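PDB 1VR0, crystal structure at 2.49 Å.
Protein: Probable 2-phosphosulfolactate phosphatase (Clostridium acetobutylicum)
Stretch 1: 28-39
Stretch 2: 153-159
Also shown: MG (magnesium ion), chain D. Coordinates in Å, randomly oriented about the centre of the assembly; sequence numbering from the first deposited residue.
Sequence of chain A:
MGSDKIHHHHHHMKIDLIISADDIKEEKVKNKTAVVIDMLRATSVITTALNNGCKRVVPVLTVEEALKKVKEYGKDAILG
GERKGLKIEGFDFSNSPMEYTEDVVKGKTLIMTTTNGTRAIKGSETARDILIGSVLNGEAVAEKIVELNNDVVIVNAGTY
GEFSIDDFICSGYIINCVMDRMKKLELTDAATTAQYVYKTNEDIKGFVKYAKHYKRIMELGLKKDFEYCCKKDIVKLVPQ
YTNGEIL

Stretch 1, residues 28-39: KVKNKTAVVIDM
Stretch 2 (153-159) VIVNAGT

Two neighbouring parallel strands, 33-37 and 153-156, form the centre of this contact; their axes approach to 4.6 Å and their N-to-C directions differ by 24°. The register pairs Ala34 with Val153, Val35 with Ile154, Val36 with Val155 and Ile37 with Asn156, at CA-CA separations of 4.7 to 5.0 Å. All these residues are extended, with phi from -71° to -129° and psi from 100° to 132°. Before the first strand, Val29 to Lys32 make a type II turn, closed by Lys32 N to Val29 O at 3.2 Å; Lys30 (-58/140) and Asn31 (63/8) occupy its corners.

Five backbone hydrogen bonds join the stretches, with N-H...O angles of 157° to 163°. Val153 N donates to Thr33 O (2.9 Å), Val35 N to Val153 O (2.9 Å), Val155 N to Val35 O (2.7 Å), Ile37 N to Val155 O (3.0 Å) and Ala157 N to Ile37 O (2.8 Å). The ladder is the parallel pattern: Val153 and Val155 each bond to residues one position before and one after their register partners, while Ala34, Val36 and Ile154 take no part in it through their own N and O. Weaker CA-H...O contacts supplement it, Ala34 CA to Val153 O at 3.3 Å and Val36 CA to Val155 O at 3.4 Å.

Side chains alternate between the faces of the sheet. On one face lie Ala34, Val36, Val153 and Val155. Val153 (chi1 p, 57°) brings CG1 to 4.1 Å from Ala34 CB and 3.9 Å from Val29 CG2, and the same CG1 lies 3.4 Å from Lys28 O. Val155 (t) places CG2 4.3 Å from Ala34 CB and also 4.3 Å from Val29 CG2; Val29 is itself t, at 151°. These two valines have the largest areas covered by the other stretch, 111 and 75 Å² of whole-residue surface, and their branched apolar side chains suit the buried, extended positions. The small Ala34 methyl touches both.

The other face carries Val35, Ile37, Ile154 and Asn156. Both isoleucines are mt, and Ile37 CD1 meets Ile154 CG2 at 3.5 Å, while Val35 CB lies 4.1 Å from Ile154 CG1; Val35 is t. Asn156 (m, chi2 28°) is the polar exception among the paired residues; its buried OD1 is hydrogen-bonded elsewhere in the structure. In all, the stretches bury 549 Å², both sides summed.

Beyond the strands, a magnesium ion links the C-terminal ends. Asp38 OD1 lies 2.1 Å from MG (Asp38 is -141/75, chi1 t, chi2 44°), and Gly158 O lies 2.5 Å from MG. Two waters, each with its O at 2.5 Å from MG, and one atom from elsewhere in the structure also bind the ion. An aspartate supplies the anionic oxygen a divalent cation favours; Asp38 OD1 also lies 3.7 Å from Ala157 CB. Gly158 has phi 69° and psi -162°, a positive phi that favours glycine.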

# COMPACT_ATOMS: atom_id res chain seq x y z
N LYS A 28 9.01 -10.98 -2.22
CA LYS A 28 8.20 -10.75 -1.02
C LYS A 28 7.33 -11.97 -0.66
O LYS A 28 6.69 -12.01 0.40
CB LYS A 28 7.25 -9.57 -1.24
CG LYS A 28 7.88 -8.18 -1.24
CD LYS A 28 6.80 -7.14 -1.57
CE LYS A 28 7.30 -5.70 -1.49
NZ LYS A 28 6.15 -4.79 -1.29
N VAL A 29 7.25 -12.94 -1.56
CA VAL A 29 6.37 -14.06 -1.36
C VAL A 29 7.14 -15.38 -1.17
O VAL A 29 6.78 -16.17 -0.32
CB VAL A 29 5.35 -14.12 -2.51
CG1 VAL A 29 4.90 -15.48 -2.79
CG2 VAL A 29 4.15 -13.31 -2.15
N LYS A 30 8.23 -15.59 -1.91
CA LYS A 30 8.85 -16.90 -1.95
C LYS A 30 9.28 -17.40 -0.55
O LYS A 30 9.71 -16.63 0.28
CB LYS A 30 9.97 -17.00 -2.98
CG LYS A 30 10.95 -15.87 -2.92
CD LYS A 30 12.30 -16.27 -3.51
CE LYS A 30 13.34 -15.14 -3.38
NZ LYS A 30 14.58 -15.81 -3.79
N ASN A 31 9.05 -18.69 -0.33
CA ASN A 31 9.37 -19.43 0.90
C ASN A 31 8.67 -18.97 2.17
O ASN A 31 8.96 -19.49 3.24
CB ASN A 31 10.88 -19.52 1.12
CG ASN A 31 11.64 -19.81 -0.18
OD1 ASN A 31 11.25 -20.68 -0.96
ND2 ASN A 31 12.74 -19.08 -0.42
N LYS A 32 7.71 -18.06 2.05
CA LYS A 32 6.97 -17.58 3.22
C LYS A 32 5.64 -18.30 3.42
O LYS A 32 5.24 -19.11 2.61
CB LYS A 32 6.74 -16.07 3.10
CG LYS A 32 8.04 -15.31 3.15
CD LYS A 32 7.83 -13.84 3.09
CE LYS A 32 9.13 -13.10 3.39
NZ LYS A 32 8.74 -11.72 3.86
N THR A 33 4.97 -18.02 4.52
CA THR A 33 3.57 -18.37 4.66
C THR A 33 2.80 -17.21 4.01
O THR A 33 2.82 -16.09 4.52
CB THR A 33 3.16 -18.51 6.15
OG1 THR A 33 3.86 -19.59 6.75
CG2 THR A 33 1.70 -18.75 6.31
N ALA A 34 2.17 -17.47 2.87
CA ALA A 34 1.33 -16.44 2.21
C ALA A 34 -0.14 -16.64 2.55
O ALA A 34 -0.65 -17.74 2.49
CB ALA A 34 1.51 -16.48 0.71
N VAL A 35 -0.81 -15.56 2.93
CA VAL A 35 -2.21 -15.63 3.24
C VAL A 35 -2.94 -14.77 2.21
O VAL A 35 -2.75 -13.57 2.16
CB VAL A 35 -2.46 -15.08 4.63
CG1 VAL A 35 -3.96 -15.06 4.94
CG2 VAL A 35 -1.68 -15.90 5.68
N VAL A 36 -3.76 -15.38 1.38
CA VAL A 36 -4.46 -14.64 0.34
C VAL A 36 -5.84 -14.20 0.85
O VAL A 36 -6.61 -15.00 1.41
CB VAL A 36 -4.57 -15.45 -0.94
CG1 VAL A 36 -5.32 -14.65 -1.96
CG2 VAL A 36 -3.18 -15.82 -1.46
N ILE A 37 -6.15 -12.92 0.64
CA ILE A 37 -7.42 -12.35 1.06
C ILE A 37 -8.18 -11.67 -0.07
O ILE A 37 -7.67 -10.77 -0.73
CB ILE A 37 -7.20 -11.41 2.26
CG1 ILE A 37 -6.72 -12.24 3.45
CG2 ILE A 37 -8.48 -10.72 2.66
CD1 ILE A 37 -6.11 -11.41 4.54
N ASP A 38 -9.40 -12.13 -0.32
CA ASP A 38 -10.36 -11.43 -1.20
C ASP A 38 -11.74 -11.58 -0.52
O ASP A 38 -12.56 -12.38 -0.95
CB ASP A 38 -10.34 -12.03 -2.61
CG ASP A 38 -11.15 -11.23 -3.61
OD1 ASP A 38 -11.04 -10.00 -3.60
OD2 ASP A 38 -11.90 -11.79 -4.45
N MSE A 39 -11.98 -10.84 0.55
CA MSE A 39 -13.12 -11.17 1.42
C MSE A 39 -14.48 -10.92 0.79
O MSE A 39 -15.49 -11.55 1.18
CB MSE A 39 -13.03 -10.46 2.77
CG MSE A 39 -12.98 -8.97 2.66
SE MSE A 39 -13.62 -8.02 4.27
CE MSE A 39 -15.37 -8.90 4.47
N VAL A 153 3.49 -13.29 4.72
CA VAL A 153 3.06 -12.17 3.93
C VAL A 153 1.56 -12.31 3.69
O VAL A 153 1.07 -13.36 3.30
CB VAL A 153 3.86 -12.01 2.61
CG1 VAL A 153 3.79 -13.25 1.77
CG2 VAL A 153 3.33 -10.85 1.81
N ILE A 154 0.83 -11.25 3.97
CA ILE A 154 -0.62 -11.22 3.74
C ILE A 154 -0.88 -10.55 2.42
O ILE A 154 -0.60 -9.37 2.23
CB ILE A 154 -1.30 -10.54 4.91
CG1 ILE A 154 -1.13 -11.45 6.12
CG2 ILE A 154 -2.78 -10.39 4.66
CD1 ILE A 154 -1.48 -10.77 7.37
N VAL A 155 -1.37 -11.34 1.48
CA VAL A 155 -1.51 -10.90 0.09
C VAL A 155 -2.95 -10.47 -0.12
O VAL A 155 -3.82 -11.31 -0.25
CB VAL A 155 -1.13 -12.02 -0.89
CG1 VAL A 155 -1.18 -11.54 -2.34
CG2 VAL A 155 0.24 -12.57 -0.57
N ASN A 156 -3.20 -9.17 -0.09
CA ASN A 156 -4.52 -8.63 -0.44
C ASN A 156 -4.75 -8.77 -1.94
O ASN A 156 -3.87 -8.43 -2.72
CB ASN A 156 -4.59 -7.14 -0.06
CG ASN A 156 -4.51 -6.92 1.43
OD1 ASN A 156 -3.92 -7.71 2.15
ND2 ASN A 156 -5.14 -5.87 1.91
N ALA A 157 -5.89 -9.28 -2.35
CA ALA A 157 -6.20 -9.32 -3.79
C ALA A 157 -6.48 -7.89 -4.27
O ALA A 157 -6.13 -7.53 -5.39
CB ALA A 157 -7.37 -10.21 -4.06
N GLY A 158 -7.07 -7.07 -3.39
CA GLY A 158 -7.49 -5.72 -3.76
C GLY A 158 -8.66 -5.83 -4.72
O GLY A 158 -9.30 -6.89 -4.79
N THR A 159 -8.95 -4.76 -5.44
CA THR A 159 -9.93 -4.84 -6.50
C THR A 159 -9.34 -4.13 -7.72
O THR A 159 -8.87 -3.00 -7.61
CB THR A 159 -11.32 -4.29 -6.04
OG1 THR A 159 -12.14 -3.98 -7.17
CG2 THR A 159 -11.21 -3.03 -5.24
MG MG D . -10.83 -7.92 -3.06
O HOH W 1 -12.47 -8.35 -1.17
O HOH W 2 -12.36 -5.98 -3.23